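Local coordinates for protein histidine kinase (Methanosarcina mazei, PDB 3LIB) that probably acts as a membrane-bound sensor kinase that phosphorylates protein histidine from ATP, this chain being its extracellular Cache (PDC-fold) sensor domain, at residues 70-75 with 103-108; 219-224 with 235-240; 45-50 with 154-159; 40-45 with 166-171. All coordinates share one frame; numbering follows the deposited sequence.

Contact 1 of 4, residues 70-75 with 103-108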
loop_
_atom_site.group_PDB
_atom_site.type_symbol
_atom_site.label_atom_id
_atom_site.label_comp_id
_atom_site.label_asym_id
_atom_site.label_seq_id
_atom_site.Cartn_x
_atom_site.Cartn_y
_atom_site.Cartn_z
ATOM N N HIS A 70 -6.269 6.139 -10.722
ATOM C CA HIS A 70 -5.164 5.365 -10.144
ATOM C C HIS A 70 -5.690 4.357 -9.104
ATOM O O HIS A 70 -4.999 3.430 -8.713
ATOM C CB HIS A 70 -4.055 6.295 -9.573
ATOM C CG HIS A 70 -3.269 7.052 -10.629
ATOM N ND1 HIS A 70 -2.572 6.618 -11.715
ATOM C CD2 HIS A 70 -3.147 8.433 -10.632
ATOM C CE1 HIS A 70 -2.047 7.732 -12.339
ATOM N NE2 HIS A 70 -2.413 8.812 -11.670
ATOM N N LEU A 71 -6.945 4.509 -8.701
ATOM C CA LEU A 71 -7.500 3.698 -7.628
ATOM C C LEU A 71 -8.074 2.354 -8.061
ATOM O O LEU A 71 -9.098 2.296 -8.729
ATOM C CB LEU A 71 -8.603 4.484 -6.918
ATOM C CG LEU A 71 -8.206 5.683 -6.062
ATOM C CD1 LEU A 71 -9.408 6.140 -5.284
ATOM C CD2 LEU A 71 -7.071 5.321 -5.120
ATOM N N LEU A 72 -7.457 1.263 -7.643
ATOM C CA LEU A 72 -8.056 -0.060 -7.840
ATOM C C LEU A 72 -9.571 -0.162 -7.491
ATOM O O LEU A 72 -10.307 -0.858 -8.159
ATOM C CB LEU A 72 -7.274 -1.083 -7.030
ATOM C CG LEU A 72 -7.198 -2.457 -7.644
ATOM C CD1 LEU A 72 -7.272 -3.504 -6.560
ATOM C CD2 LEU A 72 -8.340 -2.613 -8.554
ATOM N N GLY A 73 -10.035 0.512 -6.442
ATOM C CA GLY A 73 -11.450 0.450 -6.035
ATOM C C GLY A 73 -11.814 1.290 -4.814
ATOM O O GLY A 73 -10.938 1.788 -4.104
ATOM N N THR A 74 -13.100 1.495 -4.576
ATOM C CA THR A 74 -13.510 2.220 -3.394
ATOM C C THR A 74 -14.544 1.349 -2.717
ATOM O O THR A 74 -15.156 0.504 -3.378
ATOM C CB THR A 74 -14.172 3.543 -3.727
ATOM O OG1 THR A 74 -15.431 3.271 -4.335
ATOM C CG2 THR A 74 -13.311 4.400 -4.657
ATOM N N TYR A 75 -14.750 1.521 -1.411
ATOM C CA TYR A 75 -15.678 0.636 -0.696
ATOM C C TYR A 75 -16.070 1.160 0.654
ATOM O O TYR A 75 -15.329 1.906 1.289
ATOM C CB TYR A 75 -15.065 -0.747 -0.476
ATOM C CG TYR A 75 -13.646 -0.690 0.055
ATOM C CD1 TYR A 75 -13.344 -1.036 1.369
ATOM C CD2 TYR A 75 -12.604 -0.283 -0.775
ATOM C CE1 TYR A 75 -12.028 -0.982 1.840
ATOM C CE2 TYR A 75 -11.312 -0.217 -0.321
ATOM C CZ TYR A 75 -11.023 -0.559 0.978
ATOM O OH TYR A 75 -9.709 -0.467 1.375
ATOM N N VAL A 103 -21.889 -3.733 2.181
ATOM C CA VAL A 103 -20.453 -3.993 2.025
ATOM C C VAL A 103 -19.994 -3.856 0.568
ATOM O O VAL A 103 -19.317 -4.716 0.031
ATOM C CB VAL A 103 -20.073 -5.378 2.627
ATOM C CG1 VAL A 103 -20.531 -5.450 4.054
ATOM C CG2 VAL A 103 -20.707 -6.493 1.850
ATOM N N PRO A 104 -20.344 -2.740 -0.063
ATOM C CA PRO A 104 -20.224 -2.586 -1.506
ATOM C C PRO A 104 -18.836 -2.209 -1.968
ATOM O O PRO A 104 -18.333 -1.161 -1.596
ATOM C CB PRO A 104 -21.168 -1.436 -1.794
ATOM C CG PRO A 104 -21.119 -0.625 -0.545
ATOM C CD PRO A 104 -20.958 -1.570 0.583
ATOM N N TYR A 105 -18.243 -3.031 -2.822
ATOM C CA TYR A 105 -16.883 -2.806 -3.306
ATOM C C TYR A 105 -16.839 -2.379 -4.763
ATOM O O TYR A 105 -16.963 -3.216 -5.633
ATOM C CB TYR A 105 -16.124 -4.114 -3.180
ATOM C CG TYR A 105 -14.679 -4.014 -3.566
ATOM C CD1 TYR A 105 -14.016 -5.093 -4.166
ATOM C CD2 TYR A 105 -13.973 -2.850 -3.347
ATOM C CE1 TYR A 105 -12.686 -5.004 -4.518
ATOM C CE2 TYR A 105 -12.655 -2.760 -3.685
ATOM C CZ TYR A 105 -12.017 -3.834 -4.266
ATOM O OH TYR A 105 -10.696 -3.715 -4.589
ATOM N N TRP A 106 -16.652 -1.104 -5.051
ATOM C CA TRP A 106 -16.642 -0.656 -6.451
ATOM C C TRP A 106 -15.250 -0.720 -7.083
ATOM O O TRP A 106 -14.415 0.110 -6.760
ATOM C CB TRP A 106 -17.120 0.782 -6.530
ATOM C CG TRP A 106 -18.534 0.964 -6.976
ATOM C CD1 TRP A 106 -19.586 1.376 -6.216
ATOM C CD2 TRP A 106 -19.041 0.791 -8.303
ATOM N NE1 TRP A 106 -20.713 1.454 -6.980
ATOM C CE2 TRP A 106 -20.407 1.095 -8.264
ATOM C CE3 TRP A 106 -18.467 0.403 -9.521
ATOM C CZ2 TRP A 106 -21.212 1.021 -9.385
ATOM C CZ3 TRP A 106 -19.264 0.326 -10.629
ATOM C CH2 TRP A 106 -20.623 0.632 -10.557
ATOM N N ASN A 107 -15.002 -1.642 -8.013
ATOM C CA ASN A 107 -13.618 -1.937 -8.410
ATOM C C ASN A 107 -13.336 -2.268 -9.877
ATOM O O ASN A 107 -14.073 -3.028 -10.528
ATOM C CB ASN A 107 -13.172 -3.151 -7.648
ATOM C CG ASN A 107 -13.990 -4.347 -8.015
ATOM O OD1 ASN A 107 -15.226 -4.250 -8.135
ATOM N ND2 ASN A 107 -13.326 -5.481 -8.235
ATOM N N LYS A 108 -12.199 -1.773 -10.350
ATOM C CA LYS A 108 -11.698 -2.055 -11.680
ATOM C C LYS A 108 -11.038 -3.400 -11.797
ATOM O O LYS A 108 -10.249 -3.577 -12.705
ATOM C CB LYS A 108 -10.637 -1.036 -12.059
ATOM C CG LYS A 108 -11.144 0.358 -12.215
ATOM C CD LYS A 108 -9.984 1.300 -12.301
ATOM C CE LYS A 108 -10.492 2.701 -12.444
ATOM N NZ LYS A 108 -9.830 3.614 -11.467
#

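Contact 2 of 4, residues 219-224 with 235-240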
loop_
_atom_site.group_PDB
_atom_site.type_symbol
_atom_site.label_atom_id
_atom_site.label_comp_id
_atom_site.label_asym_id
_atom_site.label_seq_id
_atom_site.Cartn_x
_atom_site.Cartn_y
_atom_site.Cartn_z
ATOM N N GLY A 219 20.412 -13.152 3.364
ATOM C CA GLY A 219 21.377 -12.753 4.427
ATOM C C GLY A 219 20.881 -12.290 5.807
ATOM O O GLY A 219 19.670 -12.180 6.059
ATOM N N GLU A 220 21.818 -12.006 6.715
ATOM C CA GLU A 220 21.445 -11.655 8.097
ATOM C C GLU A 220 21.460 -10.160 8.440
ATOM O O GLU A 220 20.683 -9.707 9.281
ATOM C CB GLU A 220 22.296 -12.407 9.108
ATOM C CG GLU A 220 21.908 -12.054 10.536
ATOM C CD GLU A 220 22.413 -13.061 11.554
ATOM O OE1 GLU A 220 23.652 -13.239 11.648
ATOM O OE2 GLU A 220 21.565 -13.666 12.264
ATOM N N GLU A 221 22.364 -9.408 7.822
ATOM C CA GLU A 221 22.257 -7.955 7.780
ATOM C C GLU A 221 20.919 -7.517 7.144
ATOM O O GLU A 221 20.363 -6.462 7.451
ATOM C CB GLU A 221 23.434 -7.369 7.002
ATOM C CG GLU A 221 23.538 -7.861 5.550
ATOM C CD GLU A 221 23.474 -9.410 5.390
ATOM O OE1 GLU A 221 23.934 -10.142 6.303
ATOM O OE2 GLU A 221 22.958 -9.894 4.343
ATOM N N LEU A 222 20.385 -8.326 6.249
ATOM C CA LEU A 222 19.100 -7.994 5.690
ATOM C C LEU A 222 18.001 -8.071 6.745
ATOM O O LEU A 222 16.942 -7.475 6.587
ATOM C CB LEU A 222 18.768 -8.915 4.526
ATOM C CG LEU A 222 19.107 -8.372 3.152
ATOM C CD1 LEU A 222 18.160 -8.990 2.166
ATOM C CD2 LEU A 222 18.971 -6.865 3.153
ATOM N N GLU A 223 18.236 -8.825 7.815
ATOM C CA GLU A 223 17.242 -8.934 8.884
ATOM C C GLU A 223 17.340 -7.711 9.794
ATOM O O GLU A 223 16.344 -7.249 10.333
ATOM C CB GLU A 223 17.402 -10.239 9.671
ATOM C CG GLU A 223 16.673 -11.453 9.066
ATOM C CD GLU A 223 17.283 -12.796 9.524
ATOM O OE1 GLU A 223 18.408 -12.777 10.081
ATOM O OE2 GLU A 223 16.654 -13.871 9.327
ATOM N N LYS A 224 18.547 -7.182 9.928
ATOM C CA LYS A 224 18.756 -5.934 10.619
ATOM C C LYS A 224 17.945 -4.835 9.989
ATOM O O LYS A 224 17.112 -4.217 10.648
ATOM C CB LYS A 224 20.222 -5.538 10.561
ATOM C CG LYS A 224 21.162 -6.486 11.303
ATOM C CD LYS A 224 22.600 -5.959 11.197
ATOM C CE LYS A 224 23.630 -7.024 11.587
ATOM N NZ LYS A 224 23.154 -7.788 12.772
ATOM N N GLY A 235 18.084 3.541 6.771
ATOM C CA GLY A 235 19.510 3.249 6.867
ATOM C C GLY A 235 20.096 2.710 5.584
ATOM O O GLY A 235 19.553 2.950 4.493
ATOM N N HIS A 236 21.212 1.991 5.723
ATOM C CA HIS A 236 21.831 1.281 4.592
ATOM C C HIS A 236 22.669 0.030 4.967
ATOM O O HIS A 236 23.112 -0.123 6.103
ATOM C CB HIS A 236 22.625 2.240 3.700
ATOM C CG HIS A 236 23.696 2.997 4.412
ATOM N ND1 HIS A 236 24.867 2.406 4.839
ATOM C CD2 HIS A 236 23.797 4.309 4.736
ATOM C CE1 HIS A 236 25.643 3.320 5.399
ATOM N NE2 HIS A 236 25.016 4.482 5.352
ATOM N N LEU A 237 22.843 -0.865 3.995
ATOM C CA LEU A 237 23.631 -2.082 4.136
ATOM C C LEU A 237 24.535 -2.279 2.931
ATOM O O LEU A 237 24.435 -1.568 1.924
ATOM C CB LEU A 237 22.717 -3.278 4.113
ATOM C CG LEU A 237 21.878 -3.623 5.314
ATOM C CD1 LEU A 237 20.933 -4.735 4.860
ATOM C CD2 LEU A 237 22.764 -4.068 6.469
ATOM N N GLU A 238 25.404 -3.272 3.034
ATOM C CA GLU A 238 26.058 -3.828 1.871
ATOM C C GLU A 238 25.564 -5.247 1.781
ATOM O O GLU A 238 25.338 -5.896 2.799
ATOM C CB GLU A 238 27.552 -3.880 2.075
ATOM C CG GLU A 238 28.246 -2.567 1.966
ATOM C CD GLU A 238 29.744 -2.760 1.791
ATOM O OE1 GLU A 238 30.446 -1.788 1.431
ATOM O OE2 GLU A 238 30.215 -3.896 2.000
ATOM N N THR A 239 25.412 -5.763 0.575
ATOM C CA THR A 239 24.981 -7.138 0.453
ATOM C C THR A 239 25.245 -7.611 -0.972
ATOM O O THR A 239 25.384 -6.792 -1.881
ATOM C CB THR A 239 23.499 -7.250 0.841
ATOM O OG1 THR A 239 23.289 -8.446 1.592
ATOM C CG2 THR A 239 22.605 -7.245 -0.373
ATOM N N ALA A 240 25.368 -8.915 -1.174
ATOM C CA ALA A 240 25.456 -9.424 -2.539
ATOM C C ALA A 240 24.084 -9.421 -3.215
ATOM O O ALA A 240 23.072 -9.852 -2.637
ATOM C CB ALA A 240 26.041 -10.817 -2.556
#

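Contact 3 of 4, residues 45-50 with 154-159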
loop_
_atom_site.group_PDB
_atom_site.type_symbol
_atom_site.label_atom_id
_atom_site.label_comp_id
_atom_site.label_asym_id
_atom_site.label_seq_id
_atom_site.Cartn_x
_atom_site.Cartn_y
_atom_site.Cartn_z
ATOM N N THR A 45 -17.457 11.213 6.221
ATOM C CA THR A 45 -18.724 11.486 5.588
ATOM C C THR A 45 -19.734 10.486 6.065
ATOM O O THR A 45 -20.763 10.886 6.576
ATOM C CB THR A 45 -18.620 11.461 4.069
ATOM O OG1 THR A 45 -17.919 12.636 3.644
ATOM C CG2 THR A 45 -19.993 11.450 3.442
ATOM N N MET A 46 -19.448 9.193 5.930
ATOM C CA MET A 46 -20.424 8.184 6.361
ATOM C C MET A 46 -20.815 8.359 7.819
ATOM O O MET A 46 -21.944 8.083 8.197
ATOM C CB MET A 46 -19.909 6.783 6.136
ATOM C CG MET A 46 -19.876 6.366 4.690
ATOM S SD MET A 46 -21.478 6.031 3.945
ATOM C CE MET A 46 -21.511 7.393 2.805
ATOM N N GLU A 47 -19.877 8.807 8.645
ATOM C CA GLU A 47 -20.208 9.174 10.021
ATOM C C GLU A 47 -21.324 10.206 10.019
ATOM O O GLU A 47 -22.229 10.141 10.833
ATOM C CB GLU A 47 -18.999 9.764 10.755
ATOM C CG GLU A 47 -18.240 8.809 11.645
ATOM C CD GLU A 47 -16.739 9.062 11.623
ATOM O OE1 GLU A 47 -16.336 10.186 11.251
ATOM O OE2 GLU A 47 -15.956 8.138 11.954
ATOM N N SER A 48 -21.256 11.160 9.099
ATOM C CA SER A 48 -22.221 12.251 9.067
ATOM C C SER A 48 -23.456 11.951 8.223
ATOM O O SER A 48 -24.319 12.805 8.088
ATOM C CB SER A 48 -21.558 13.527 8.551
ATOM O OG SER A 48 -20.431 13.857 9.337
ATOM N N TYR A 49 -23.559 10.743 7.675
ATOM C CA TYR A 49 -24.678 10.386 6.772
ATOM C C TYR A 49 -25.916 9.790 7.466
ATOM O O TYR A 49 -25.921 8.604 7.824
ATOM C CB TYR A 49 -24.189 9.406 5.706
ATOM C CG TYR A 49 -25.101 9.209 4.521
ATOM C CD1 TYR A 49 -25.459 10.281 3.718
ATOM C CD2 TYR A 49 -25.559 7.944 4.173
ATOM C CE1 TYR A 49 -26.271 10.107 2.615
ATOM C CE2 TYR A 49 -26.367 7.754 3.074
ATOM C CZ TYR A 49 -26.722 8.841 2.300
ATOM O OH TYR A 49 -27.522 8.676 1.193
ATOM N N GLU A 50 -26.954 10.616 7.627
ATOM C CA GLU A 50 -28.246 10.204 8.177
ATOM C C GLU A 50 -29.069 9.418 7.187
ATOM O O GLU A 50 -29.490 8.306 7.472
ATOM C CB GLU A 50 -29.075 11.431 8.562
ATOM C CG GLU A 50 -28.651 12.095 9.847
ATOM C CD GLU A 50 -28.534 11.081 10.978
ATOM O OE1 GLU A 50 -29.048 11.379 12.086
ATOM O OE2 GLU A 50 -27.942 9.983 10.754
ATOM N N SER A 154 -10.199 3.493 6.798
ATOM C CA SER A 154 -10.428 4.406 7.901
ATOM C C SER A 154 -11.765 4.153 8.580
ATOM O O SER A 154 -12.807 4.229 7.935
ATOM C CB SER A 154 -10.365 5.825 7.380
ATOM O OG SER A 154 -10.623 6.730 8.418
ATOM N N PRO A 155 -11.727 3.859 9.900
ATOM C CA PRO A 155 -12.933 3.495 10.668
ATOM C C PRO A 155 -14.021 4.603 10.721
ATOM O O PRO A 155 -13.713 5.799 10.839
ATOM C CB PRO A 155 -12.394 3.187 12.061
ATOM C CG PRO A 155 -11.097 3.912 12.141
ATOM C CD PRO A 155 -10.531 3.979 10.758
ATOM N N ILE A 156 -15.276 4.161 10.568
ATOM C CA ILE A 156 -16.472 4.986 10.730
ATOM C C ILE A 156 -16.899 4.847 12.176
ATOM O O ILE A 156 -17.471 3.810 12.588
ATOM C CB ILE A 156 -17.661 4.559 9.801
ATOM C CG1 ILE A 156 -17.194 4.438 8.325
ATOM C CG2 ILE A 156 -18.853 5.540 10.012
ATOM C CD1 ILE A 156 -18.183 3.809 7.357
ATOM N N MET A 157 -16.567 5.876 12.955
ATOM C CA MET A 157 -16.855 5.879 14.383
ATOM C C MET A 157 -18.127 6.676 14.599
ATOM O O MET A 157 -18.114 7.889 14.473
ATOM C CB MET A 157 -15.677 6.467 15.171
ATOM C CG MET A 157 -14.393 5.639 15.118
ATOM S SD MET A 157 -14.589 3.918 15.572
ATOM C CE MET A 157 -15.247 4.143 17.194
ATOM N N LYS A 158 -19.231 5.995 14.889
ATOM C CA LYS A 158 -20.492 6.693 15.200
ATOM C C LYS A 158 -20.768 6.888 16.698
ATOM O O LYS A 158 -21.180 5.968 17.418
ATOM C CB LYS A 158 -21.687 6.042 14.498
ATOM C CG LYS A 158 -21.996 6.683 13.162
ATOM C CD LYS A 158 -23.097 5.963 12.423
ATOM C CE LYS A 158 -23.234 6.596 11.062
ATOM N NZ LYS A 158 -24.544 6.285 10.490
ATOM N N GLU A 159 -20.557 8.134 17.126
ATOM C CA GLU A 159 -20.605 8.539 18.533
ATOM C C GLU A 159 -19.883 7.525 19.422
ATOM O O GLU A 159 -20.503 6.791 20.201
ATOM C CB GLU A 159 -22.042 8.869 19.007
ATOM C CG GLU A 159 -23.156 7.883 18.577
ATOM C CD GLU A 159 -24.551 8.260 19.151
ATOM O OE1 GLU A 159 -24.640 9.187 20.007
ATOM O OE2 GLU A 159 -25.561 7.621 18.753
HETATM O O HOH W 1 -24.269 5.473 8.158
#

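Contact 4 of 4, residues 40-45 with 166-171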
loop_
_atom_site.group_PDB
_atom_site.type_symbol
_atom_site.label_atom_id
_atom_site.label_comp_id
_atom_site.label_asym_id
_atom_site.label_seq_id
_atom_site.Cartn_x
_atom_site.Cartn_y
_atom_site.Cartn_z
ATOM N N ARG A 40 -10.222 8.569 4.688
ATOM C CA ARG A 40 -10.646 9.392 5.812
ATOM C C ARG A 40 -11.861 10.247 5.424
ATOM O O ARG A 40 -12.818 10.372 6.188
ATOM C CB ARG A 40 -9.522 10.305 6.289
ATOM C CG ARG A 40 -8.283 9.574 6.690
ATOM C CD ARG A 40 -7.241 10.505 7.276
ATOM N NE ARG A 40 -7.623 10.812 8.633
ATOM C CZ ARG A 40 -7.989 12.011 9.070
ATOM N NH1 ARG A 40 -7.985 13.075 8.292
ATOM N NH2 ARG A 40 -8.361 12.152 10.314
ATOM N N THR A 41 -11.852 10.843 4.242
ATOM C CA THR A 41 -13.022 11.596 3.860
ATOM C C THR A 41 -14.264 10.743 3.549
ATOM O O THR A 41 -15.393 11.154 3.854
ATOM C CB THR A 41 -12.739 12.490 2.705
ATOM O OG1 THR A 41 -11.811 13.488 3.123
ATOM C CG2 THR A 41 -14.014 13.166 2.265
ATOM N N ILE A 42 -14.084 9.576 2.938
ATOM C CA ILE A 42 -15.246 8.757 2.653
ATOM C C ILE A 42 -15.915 8.426 4.001
ATOM O O ILE A 42 -17.160 8.359 4.123
ATOM C CB ILE A 42 -14.879 7.468 1.870
ATOM C CG1 ILE A 42 -14.524 7.781 0.433
ATOM C CG2 ILE A 42 -16.033 6.491 1.818
ATOM C CD1 ILE A 42 -13.551 6.793 -0.170
ATOM N N SER A 43 -15.091 8.234 5.031
ATOM C CA SER A 43 -15.641 7.747 6.291
ATOM C C SER A 43 -16.179 8.853 7.182
ATOM O O SER A 43 -17.217 8.683 7.804
ATOM C CB SER A 43 -14.651 6.864 7.048
ATOM O OG SER A 43 -13.762 7.654 7.812
ATOM N N THR A 44 -15.483 9.981 7.238
ATOM C CA THR A 44 -15.951 11.064 8.076
ATOM C C THR A 44 -17.319 11.366 7.529
ATOM O O THR A 44 -18.242 11.702 8.257
ATOM C CB THR A 44 -15.040 12.333 8.021
ATOM O OG1 THR A 44 -13.835 12.131 8.788
ATOM C CG2 THR A 44 -15.764 13.547 8.625
ATOM N N THR A 45 -17.457 11.213 6.221
ATOM C CA THR A 45 -18.724 11.486 5.588
ATOM C C THR A 45 -19.734 10.486 6.065
ATOM O O THR A 45 -20.763 10.886 6.576
ATOM C CB THR A 45 -18.620 11.461 4.069
ATOM O OG1 THR A 45 -17.919 12.636 3.644
ATOM C CG2 THR A 45 -19.993 11.450 3.442
ATOM N N GLY A 166 -14.448 2.738 5.720
ATOM C CA GLY A 166 -14.449 3.347 4.406
ATOM C C GLY A 166 -13.029 3.228 3.884
ATOM O O GLY A 166 -12.075 3.433 4.615
ATOM N N GLY A 167 -12.878 2.875 2.622
ATOM C CA GLY A 167 -11.555 2.602 2.103
ATOM C C GLY A 167 -11.383 2.812 0.614
ATOM O O GLY A 167 -12.302 3.230 -0.098
ATOM N N VAL A 168 -10.173 2.527 0.160
ATOM C CA VAL A 168 -9.844 2.608 -1.230
ATOM C C VAL A 168 -8.620 1.737 -1.354
ATOM O O VAL A 168 -7.883 1.554 -0.387
ATOM C CB VAL A 168 -9.502 4.039 -1.682
ATOM C CG1 VAL A 168 -10.453 5.065 -1.051
ATOM C CG2 VAL A 168 -8.029 4.357 -1.374
ATOM N N ASP A 169 -8.417 1.199 -2.552
ATOM C CA ASP A 169 -7.370 0.233 -2.809
ATOM C C ASP A 169 -6.369 0.708 -3.857
ATOM O O ASP A 169 -6.674 1.535 -4.712
ATOM C CB ASP A 169 -8.011 -1.075 -3.223
ATOM C CG ASP A 169 -8.692 -1.744 -2.067
ATOM O OD1 ASP A 169 -9.329 -2.810 -2.238
ATOM O OD2 ASP A 169 -8.578 -1.190 -0.954
ATOM N N VAL A 170 -5.155 0.209 -3.750
ATOM C CA VAL A 170 -4.211 0.326 -4.826
ATOM C C VAL A 170 -3.582 -1.047 -5.092
ATOM O O VAL A 170 -3.407 -1.847 -4.170
ATOM C CB VAL A 170 -3.144 1.337 -4.507
ATOM C CG1 VAL A 170 -2.002 1.167 -5.461
ATOM C CG2 VAL A 170 -3.719 2.732 -4.586
ATOM N N SER A 171 -3.286 -1.335 -6.358
ATOM C CA SER A 171 -2.628 -2.582 -6.725
ATOM C C SER A 171 -1.116 -2.436 -6.656
ATOM O O SER A 171 -0.543 -1.335 -6.785
ATOM C CB SER A 171 -3.004 -2.970 -8.138
ATOM O OG SER A 171 -2.734 -1.877 -8.998
#

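Contact 1 of 4, residues 70-75 with 103-108
Strands 73-75 and 104-107 run antiparallel, their axes 4.6 Å apart and their directions at 165°, with Thr-74 and Trp-106 as the hydrogen-bonded pair. Thr-74 N reaches Trp-106 O (2.9 Å) in the carbonyl plane; Trp-106 N returns the bond to Thr-74 O (2.8 Å), nearly along the C=O axis. Further along, Lys-108 N donates to Leu-72 O (3.0 Å). The Lys-108 chain runs extended and bends at chi4 (130°), setting NZ above the carbonyl plane of Leu-71, 3.1 Å from its O; Pro-69 O takes a further bond from NZ. An alanine here would remove the ammonium and would probably leave this turn less firmly tied to strand 104-107. Tyr-75 and Tyr-105 lie side by side on the sheet face of Gly-73 and Asn-107. The edge of Tyr-105 meets the face of Tyr-75 in an offset edge-to-face pair, planes at 84°, with Tyr-105 CD2 3.7 Å from Tyr-75 CB. Gly-73 leaves room for the Tyr-105 ring. On the other face Thr-74 and Trp-106 pack against Leu-61 of helix 54-66. Both tyrosine hydroxyls reach Asp-169, weakly from Tyr-105, so this buried face joins aromatic packing to a carboxyl group gripped at both oxygens.

Contact 2 of 4, residues 219-224 with 235-240
Two first torsions set this contact: Glu-221 holds CG in the crowded position between backbone N and carbonyl carbon (chi1 59°), and Leu-237 turns CG beside its own backbone N (chi1 -76°). A second bend in Glu-221, at chi2 (-50°), folds the carboxylate back toward the start of helix 221-230. There OE2 accepts a weak bond from Thr-239 OG1 at 3.1 Å, while OE1 of the same Glu-221 takes another weak bond from Glu-220 N (2.8 Å). One carboxylate thus bridges the first turn of the helix and the strand, and the helix N-terminus beside it would probably help to keep it ionised. The strand, 235-240, is an edge strand of the antiparallel sheet in the membrane-proximal part of this double Cache domain; it pairs with strand 247-255 on one side, and the helix leans on it. Leu-237 is the apolar centre of the contact. Its two methyls part company: CD2 rests 3.4 Å from Glu-221 CB, and CD1 lies 3.4 Å from Leu-222 CD2, the two leucines crossing obliquely. CD1 also packs near the carbonyl of Glu-221, 3.2 Å from its O. Leu-222 is buried, and beyond Leu-237 it packs on Leu-250 of the neighbouring strand and on Phe-217. Glu-238 turns its side chain away from the helix and forms a salt bridge with Lys-268, while His-236 meets the ring of Tyr-14 edge-to-face, near the beginning of the long helix 12-48.

Contact 3 of 4, residues 45-50 with 154-159
A partly buried helix-on-strand contact joins the C-terminal end of helix 12-48 to the last residues of strand 147-158, and one carboxylate-to-backbone bond anchors it. Glu-47 OE2 accepts Met-157 N at 2.5 Å through its anti lone pair, with an N-H...O angle of 158°. The Glu-47 chain, bent at chi2 (144°), runs alongside Ile-156 on its way there, CG resting 3.7 Å from Ile-156 CG2. This is the central antiparallel sheet of the membrane-distal Cache (PDC) lobe, across which the long N-terminal helix lies. Ile-156 pairs by its backbone with strand 161-171, whereas the N-H of Met-157 is taken by the helix side chain. An alanine in place of Glu-47 would remove that acceptor and would probably leave the amide of Met-157 without this partner and loosen the packing on Ile-156. Deeper in, Met-46 and Ile-156 lie side by side, with Met-46 CB 3.6 Å from Ile-156 CD1; beyond them Met-46 meets Val-76 and Ile-156 meets Phe-78, both of strand 73-78. Toward the helix end Lys-158 stretches out beyond CG and brings CE to 3.5 Å from Met-46 O. Its NZ donates to a water (2.5 Å) that returns only a weak bond to Met-46 O, and that same carbonyl also accepts the N-H of Tyr-49.

Contact 4 of 4, residues 40-45 with 166-171
Ile-42 leads the contact, its CB set on the side of helix 40-45 that faces strand 166-171, 4.9 Å from Gly-166 CA. From CB the chain forks. CG2, anti to the backbone N, drops over Gly-166 and stops 4.4 Å from its CA. CG1 lies beside the backbone N (chi1 -73°) and carries CD1 along the strand. At the tip CD1 touches Val-168 CG1 at 3.7 Å, the two side chains crossing obliquely, and it also lies 3.8 Å from Gly-167 O. The helix runs nearly antiparallel to the strand, at 157°, with the segment axes only 6.7 Å apart. Glycine permits that approach: a methyl on Gly-166 would point at the helix and sit tight against both Ile-42 CG2 and Ser-43 CB, and the CA atoms of Ser-43 and Gly-166 are 4.9 Å apart. Ser-43 CB covers the strand backbone at Gly-166 N (4.3 Å), and its OG and Ser-154 OG are joined by a weak hydrogen bond. Beside the patch, Arg-40 packs on Ser-154 and forms a salt bridge with Asp-136. Gly-166 and Val-168 pair by their backbones with strand 147-158, Gly-167 with strand 73-78. Here the long helix of the membrane-distal Cache lobe beds onto its sheet by van der Waals packing, with no hydrogen bond between the two segments, side-chain carbon against backbone and valine, and the polar bonds lie around the patch.

Contacts 1, 3 and 4 belong to the membrane-distal lobe and reach one antiparallel sheet, in which strands 73-78 and 147-158 both neighbour strand 161-171. Contacts 3 and 4 share helix 12-48 and Thr-45, their centres 12 Å apart. Contacts 1 and 4 touch, centres 9 Å apart, with Asp-169 linking them. Along the chain, contact 1 is nested inside the loop closed by contact 3, which lies inside that closed by contact 4; contact 2 follows later. It sits on the separate four-stranded sheet, about 36 Å from contact 4 between centres. The long helix spans this distance, as in double Cache sensors, and could mechanically couple the two lobes.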